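Local coordinates for protein SAM dependent methyltransferase (Agrobacterium tumefaciens, PDB 2IGT) that binds S-adenosylmethionine and probably transfers its methyl group to an acceptor, at residues A147-F161 / S224-F236. Residues are numbered along the deposited sequence; the frame is centred on the assembly and turned at random. Where two conformers were deposited one is given.
Sequences AVETADRPLKVLNLF and STYDIILTDPPKF. With SAM (S-adenosylmethionine), chain D.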
loop_
_atom_site.group_PDB
_atom_site.type_symbol
_atom_site.label_atom_id
_atom_site.label_comp_id
_atom_site.label_asym_id
_atom_site.label_seq_id
_atom_site.Cartn_x
_atom_site.Cartn_y
_atom_site.Cartn_z
ATOM N N ALA A 147 -40.878 3.443 -7.172
ATOM C CA ALA A 147 -41.014 4.597 -6.288
ATOM C C ALA A 147 -40.754 5.919 -7.032
ATOM O O ALA A 147 -41.544 6.845 -6.898
ATOM C CB ALA A 147 -40.101 4.483 -5.066
ATOM N N VAL A 148 -39.690 5.972 -7.840
ATOM C CA VAL A 148 -39.331 7.201 -8.563
ATOM C C VAL A 148 -40.355 7.497 -9.668
ATOM O O VAL A 148 -40.849 8.622 -9.773
ATOM C CB VAL A 148 -37.881 7.159 -9.153
ATOM C CG1 VAL A 148 -37.582 8.413 -10.017
ATOM C CG2 VAL A 148 -36.841 7.041 -8.037
ATOM N N GLU A 149 -40.711 6.471 -10.446
ATOM C CA GLU A 149 -41.547 6.681 -11.635
ATOM C C GLU A 149 -43.035 6.878 -11.343
ATOM O O GLU A 149 -43.784 7.350 -12.218
ATOM C CB GLU A 149 -41.334 5.560 -12.661
ATOM C CG GLU A 149 -42.169 4.331 -12.394
ATOM C CD GLU A 149 -41.765 3.133 -13.220
ATOM O OE1 GLU A 149 -40.792 3.194 -14.002
ATOM O OE2 GLU A 149 -42.426 2.104 -13.056
ATOM N N THR A 150 -43.469 6.521 -10.136
ATOM C CA THR A 150 -44.846 6.779 -9.715
ATOM C C THR A 150 -44.990 8.021 -8.829
ATOM O O THR A 150 -46.116 8.436 -8.535
ATOM C CB THR A 150 -45.506 5.555 -9.006
ATOM O OG1 THR A 150 -44.784 5.249 -7.826
ATOM C CG2 THR A 150 -45.556 4.332 -9.896
ATOM N N ALA A 151 -43.871 8.613 -8.396
ATOM C CA ALA A 151 -43.899 9.848 -7.600
ATOM C C ALA A 151 -44.405 11.019 -8.448
ATOM O O ALA A 151 -44.227 11.027 -9.668
ATOM C CB ALA A 151 -42.513 10.151 -7.035
ATOM N N ASP A 152 -45.037 11.997 -7.803
ATOM C CA ASP A 152 -45.587 13.155 -8.511
ATOM C C ASP A 152 -44.613 14.338 -8.608
ATOM O O ASP A 152 -44.971 15.423 -9.087
ATOM C CB ASP A 152 -46.929 13.589 -7.887
ATOM C CG ASP A 152 -46.817 13.972 -6.406
ATOM O OD1 ASP A 152 -45.737 14.394 -5.926
ATOM O OD2 ASP A 152 -47.851 13.857 -5.722
ATOM N N ARG A 153 -43.386 14.127 -8.141
ATOM C CA ARG A 153 -42.326 15.149 -8.195
ATOM C C ARG A 153 -41.036 14.357 -8.407
ATOM O O ARG A 153 -40.993 13.154 -8.095
ATOM C CB ARG A 153 -42.264 15.928 -6.864
ATOM C CG ARG A 153 -41.872 15.027 -5.661
ATOM C CD ARG A 153 -41.911 15.750 -4.280
ATOM N NE ARG A 153 -41.199 14.903 -3.302
ATOM C CZ ARG A 153 -41.753 13.892 -2.621
ATOM N NH1 ARG A 153 -41.016 13.159 -1.787
ATOM N NH2 ARG A 153 -43.050 13.601 -2.776
ATOM N N PRO A 154 -39.987 15.004 -8.937
ATOM C CA PRO A 154 -38.689 14.318 -9.092
ATOM C C PRO A 154 -38.082 14.035 -7.723
ATOM O O PRO A 154 -37.888 14.961 -6.934
ATOM C CB PRO A 154 -37.816 15.359 -9.817
ATOM C CG PRO A 154 -38.760 16.364 -10.359
ATOM C CD PRO A 154 -39.939 16.394 -9.435
ATOM N N LEU A 155 -37.803 12.777 -7.431
ATOM C CA LEU A 155 -37.253 12.410 -6.129
ATOM C C LEU A 155 -35.758 12.659 -6.021
ATOM O O LEU A 155 -35.011 12.417 -6.978
ATOM C CB LEU A 155 -37.524 10.936 -5.847
ATOM C CG LEU A 155 -39.008 10.564 -5.762
ATOM C CD1 LEU A 155 -39.093 9.145 -5.187
ATOM C CD2 LEU A 155 -39.775 11.596 -4.895
ATOM N N LYS A 156 -35.324 13.111 -4.845
ATOM C CA LYS A 156 -33.895 13.158 -4.515
ATOM C C LYS A 156 -33.490 11.808 -3.939
ATOM O O LYS A 156 -34.022 11.404 -2.895
ATOM C CB LYS A 156 -33.623 14.254 -3.495
ATOM C CG LYS A 156 -33.845 15.664 -4.022
ATOM C CD LYS A 156 -33.647 16.720 -2.907
ATOM C CE LYS A 156 -34.895 16.850 -2.016
ATOM N NZ LYS A 156 -34.657 17.822 -0.884
ATOM N N VAL A 157 -32.571 11.123 -4.621
ATOM C CA VAL A 157 -32.126 9.769 -4.237
ATOM C C VAL A 157 -30.654 9.816 -3.856
ATOM O O VAL A 157 -29.816 10.309 -4.614
ATOM C CB VAL A 157 -32.359 8.737 -5.384
ATOM C CG1 VAL A 157 -31.739 7.358 -5.053
ATOM C CG2 VAL A 157 -33.872 8.643 -5.699
ATOM N N LEU A 158 -30.347 9.301 -2.678
ATOM C CA LEU A 158 -28.962 9.177 -2.239
ATOM C C LEU A 158 -28.582 7.709 -2.252
ATOM O O LEU A 158 -29.318 6.865 -1.741
ATOM C CB LEU A 158 -28.793 9.759 -0.810
ATOM C CG LEU A 158 -27.426 9.668 -0.105
ATOM C CD1 LEU A 158 -26.365 10.521 -0.848
ATOM C CD2 LEU A 158 -27.599 10.148 1.331
ATOM N N ASN A 159 -27.420 7.410 -2.813
ATOM C CA ASN A 159 -26.937 6.040 -2.931
ATOM C C ASN A 159 -25.541 5.962 -2.313
ATOM O O ASN A 159 -24.559 6.423 -2.922
ATOM C CB ASN A 159 -26.921 5.628 -4.423
ATOM C CG ASN A 159 -26.562 4.156 -4.625
ATOM O OD1 ASN A 159 -26.597 3.358 -3.677
ATOM N ND2 ASN A 159 -26.204 3.793 -5.862
ATOM N N LEU A 160 -25.466 5.437 -1.087
ATOM C CA LEU A 160 -24.197 5.341 -0.327
ATOM C C LEU A 160 -23.483 4.023 -0.570
ATOM O O LEU A 160 -24.136 2.978 -0.588
ATOM C CB LEU A 160 -24.455 5.498 1.194
ATOM C CG LEU A 160 -25.194 6.763 1.628
ATOM C CD1 LEU A 160 -25.379 6.743 3.151
ATOM C CD2 LEU A 160 -24.381 8.009 1.177
ATOM N N PHE A 161 -22.145 4.081 -0.718
ATOM C CA PHE A 161 -21.311 2.903 -1.064
ATOM C C PHE A 161 -21.775 2.395 -2.428
ATOM O O PHE A 161 -22.014 1.203 -2.602
ATOM C CB PHE A 161 -21.443 1.768 -0.045
ATOM C CG PHE A 161 -21.144 2.178 1.374
ATOM C CD1 PHE A 161 -19.825 2.151 1.857
ATOM C CD2 PHE A 161 -22.177 2.574 2.237
ATOM C CE1 PHE A 161 -19.555 2.504 3.196
ATOM C CE2 PHE A 161 -21.911 2.928 3.570
ATOM C CZ PHE A 161 -20.609 2.880 4.054
ATOM N N SER A 224 -29.467 19.305 4.438
ATOM C CA SER A 224 -29.893 18.634 3.214
ATOM C C SER A 224 -30.880 17.492 3.481
ATOM O O SER A 224 -30.828 16.872 4.543
ATOM C CB SER A 224 -28.653 18.076 2.498
ATOM O OG SER A 224 -27.810 19.176 2.155
ATOM N N THR A 225 -31.780 17.217 2.528
ATOM C CA THR A 225 -32.681 16.065 2.671
ATOM C C THR A 225 -32.842 15.298 1.367
ATOM O O THR A 225 -32.657 15.853 0.292
ATOM C CB THR A 225 -34.092 16.446 3.204
ATOM O OG1 THR A 225 -34.717 17.347 2.292
ATOM C CG2 THR A 225 -34.030 17.113 4.615
ATOM N N TYR A 226 -33.179 14.014 1.488
ATOM C CA TYR A 226 -33.399 13.116 0.356
ATOM C C TYR A 226 -34.702 12.355 0.567
ATOM O O TYR A 226 -35.116 12.084 1.706
ATOM C CB TYR A 226 -32.248 12.095 0.260
ATOM C CG TYR A 226 -30.902 12.737 -0.001
ATOM C CD1 TYR A 226 -30.439 12.877 -1.297
ATOM C CD2 TYR A 226 -30.109 13.238 1.061
ATOM C CE1 TYR A 226 -29.206 13.447 -1.563
ATOM C CE2 TYR A 226 -28.869 13.838 0.803
ATOM C CZ TYR A 226 -28.425 13.919 -0.530
ATOM O OH TYR A 226 -27.211 14.496 -0.867
ATOM N N ASP A 227 -35.344 12.017 -0.536
ATOM C CA ASP A 227 -36.610 11.293 -0.508
ATOM C C ASP A 227 -36.379 9.797 -0.391
ATOM O O ASP A 227 -37.208 9.072 0.187
ATOM C CB ASP A 227 -37.407 11.608 -1.759
ATOM C CG ASP A 227 -37.687 13.099 -1.894
ATOM O OD1 ASP A 227 -38.390 13.662 -1.029
ATOM O OD2 ASP A 227 -37.173 13.715 -2.849
ATOM N N ILE A 228 -35.276 9.328 -0.972
ATOM C CA ILE A 228 -34.902 7.914 -0.853
ATOM C C ILE A 228 -33.422 7.817 -0.542
ATOM O O ILE A 228 -32.602 8.514 -1.160
ATOM C CB ILE A 228 -35.264 7.074 -2.142
ATOM C CG1 ILE A 228 -36.794 7.098 -2.377
ATOM C CG2 ILE A 228 -34.650 5.617 -2.055
ATOM C CD1 ILE A 228 -37.287 6.411 -3.662
ATOM N N ILE A 229 -33.078 6.963 0.425
ATOM C CA ILE A 229 -31.682 6.717 0.729
ATOM C C ILE A 229 -31.434 5.225 0.640
ATOM O O ILE A 229 -32.149 4.441 1.274
ATOM C CB ILE A 229 -31.275 7.229 2.150
ATOM C CG1 ILE A 229 -31.437 8.747 2.244
ATOM C CG2 ILE A 229 -29.781 6.819 2.479
ATOM C CD1 ILE A 229 -31.272 9.296 3.686
ATOM N N LEU A 230 -30.460 4.850 -0.183
ATOM C CA LEU A 230 -29.961 3.473 -0.238
ATOM C C LEU A 230 -28.556 3.429 0.334
ATOM O O LEU A 230 -27.747 4.311 0.059
ATOM C CB LEU A 230 -29.912 2.961 -1.678
ATOM C CG LEU A 230 -31.062 3.445 -2.561
ATOM C CD1 LEU A 230 -30.724 3.191 -4.044
ATOM C CD2 LEU A 230 -32.387 2.791 -2.151
ATOM N N THR A 231 -28.265 2.403 1.122
ATOM C CA THR A 231 -26.910 2.268 1.661
ATOM C C THR A 231 -26.504 0.812 1.689
ATOM O O THR A 231 -27.259 -0.054 2.173
ATOM C CB THR A 231 -26.758 2.997 3.028
ATOM O OG1 THR A 231 -25.387 2.947 3.465
ATOM C CG2 THR A 231 -27.712 2.426 4.124
ATOM N N ASP A 232 -25.323 0.548 1.127
ATOM C CA ASP A 232 -24.832 -0.824 0.944
ATOM C C ASP A 232 -23.440 -0.995 1.599
ATOM O O ASP A 232 -22.473 -1.336 0.919
ATOM C CB ASP A 232 -24.760 -1.151 -0.561
ATOM C CG ASP A 232 -24.333 -2.591 -0.826
ATOM O OD1 ASP A 232 -24.733 -3.485 -0.050
ATOM O OD2 ASP A 232 -23.552 -2.810 -1.790
ATOM N N PRO A 233 -23.347 -0.768 2.927
ATOM C CA PRO A 233 -22.045 -0.741 3.598
ATOM C C PRO A 233 -21.400 -2.130 3.641
ATOM O O PRO A 233 -22.075 -3.121 3.970
ATOM C CB PRO A 233 -22.395 -0.341 5.035
ATOM C CG PRO A 233 -23.860 -0.893 5.235
ATOM C CD PRO A 233 -24.459 -0.526 3.883
ATOM N N PRO A 234 -20.083 -2.183 3.374
ATOM C CA PRO A 234 -19.327 -3.421 3.529
ATOM C C PRO A 234 -19.082 -3.648 5.005
ATOM O O PRO A 234 -19.224 -2.736 5.810
ATOM C CB PRO A 234 -17.991 -3.126 2.832
ATOM C CG PRO A 234 -17.831 -1.618 2.836
ATOM C CD PRO A 234 -19.250 -1.036 2.920
ATOM N N LYS A 235 -18.682 -4.854 5.347
ATOM C CA LYS A 235 -18.232 -5.141 6.690
ATOM C C LYS A 235 -17.056 -4.238 7.100
ATOM O O LYS A 235 -17.051 -3.666 8.219
ATOM C CB LYS A 235 -17.853 -6.614 6.846
ATOM C CG LYS A 235 -17.429 -6.883 8.276
ATOM C CD LYS A 235 -17.380 -8.368 8.607
ATOM C CE LYS A 235 -17.186 -8.545 10.103
ATOM N NZ LYS A 235 -17.428 -9.974 10.486
ATOM N N PHE A 236 -16.088 -4.089 6.191
ATOM C CA PHE A 236 -14.895 -3.283 6.420
ATOM C C PHE A 236 -14.641 -2.397 5.204
ATOM O O PHE A 236 -14.726 -2.869 4.064
ATOM C CB PHE A 236 -13.663 -4.184 6.630
ATOM C CG PHE A 236 -13.791 -5.165 7.762
ATOM C CD1 PHE A 236 -13.796 -4.727 9.089
ATOM C CD2 PHE A 236 -13.847 -6.539 7.511
ATOM C CE1 PHE A 236 -13.884 -5.650 10.150
ATOM C CE2 PHE A 236 -13.929 -7.458 8.559
ATOM C CZ PHE A 236 -13.952 -7.004 9.880
HETATM N N SAM D . -21.458 -3.901 -0.267
HETATM C CA SAM D . -20.865 -4.987 -1.096
HETATM C C SAM D . -19.986 -5.881 -0.200
HETATM O O SAM D . -19.755 -5.615 0.994
HETATM O OXT SAM D . -19.502 -6.920 -0.666
HETATM C CB SAM D . -20.083 -4.405 -2.295
HETATM C CG SAM D . -18.657 -3.872 -2.017
HETATM S SD SAM D . -18.627 -2.399 -0.925
HETATM C CE SAM D . -20.016 -2.555 0.177
HETATM C "C5'" SAM D . -19.425 -1.194 -2.017
HETATM C "C4'" SAM D . -18.600 0.068 -2.202
HETATM O "O4'" SAM D . -18.294 0.634 -0.939
HETATM C "C3'" SAM D . -17.231 -0.129 -2.864
HETATM O "O3'" SAM D . -17.275 0.386 -4.185
HETATM C "C2'" SAM D . -16.215 0.624 -1.992
HETATM O "O2'" SAM D . -15.342 1.469 -2.717
HETATM C "C1'" SAM D . -17.166 1.463 -1.121
HETATM N N9 SAM D . -16.666 1.871 0.189
HETATM C C8 SAM D . -15.928 1.142 1.105
HETATM N N7 SAM D . -15.724 1.906 2.196
HETATM C C5 SAM D . -16.308 3.121 2.002
HETATM C C6 SAM D . -16.371 4.286 2.776
HETATM N N6 SAM D . -15.815 4.340 3.977
HETATM N N1 SAM D . -17.084 5.381 2.297
HETATM C C2 SAM D . -17.652 5.329 1.049
HETATM N N3 SAM D . -17.568 4.192 0.255
HETATM C C4 SAM D . -16.890 3.106 0.731
HETATM O O HOH W 1 -38.545 15.593 -3.923
HETATM O O HOH W 2 -31.807 19.230 0.144
HETATM O O HOH W 3 -23.456 -0.866 -3.713
#
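Phe-161 lies against Asp-232, Pro-233 and Pro-234 where two neighbouring parallel strands, 156-160 and 228-231, run out at the S-adenosylmethionine pocket. With CG anti to the carbonyl carbon (chi1 -55°), the ring is brought against both Pro-233 and the cofactor's adenine. Traced outward, CB rests 3.4 Å from Asp-232 O; CG and CD2 pass beneath Pro-233 CA; CD1 lies 3.4 Å from Pro-234 CD and meets the cofactor's C4; CE1 continues to Pro-234 CD and the cofactor's C5; CE2 and CZ reach Pro-233 CB. Pro-233 CA stands 3.6 Å from the centroid of the Phe-161 ring and 12° off its normal, a CH-pi contact over the face. Thr-231 OG1 lies at the ring edge and has no hydrogen-bond partner in the model.

The strands run nearly parallel between strands 268-273 and 177-181 of the mixed sheet, as in Rossmann-like methyltransferases; backbone bonds such as Leu-158 N to Ile-228 O set their register. On the face carrying Leu-158, its CB sits over the Tyr-226 ring, 18° off the normal, in a second CH-pi contact; the tyrosine OH bonds to Glu-219.

Where the strands begin, the two oxygens of the Asp-227 carboxylate have different partners. OD2 takes Lys-156 N (2.8 Å) through its anti lone pair, whereas OD1 forms a salt bridge with Arg-153 NH1 (2.8 Å), in the guanidinium plane but well above the carboxylate plane; Ser-263 also bonds OD1.

Beyond the strands, Asp-232 OD2 receives a weak bond from the cofactor's amino nitrogen (2.8 Å), while Thr-272 holds OD1. The chemistry thus differs between the ends: a charged clasp at the start, and at the finish a carboxylate meeting the methionine amino group beside a ring meeting adenine.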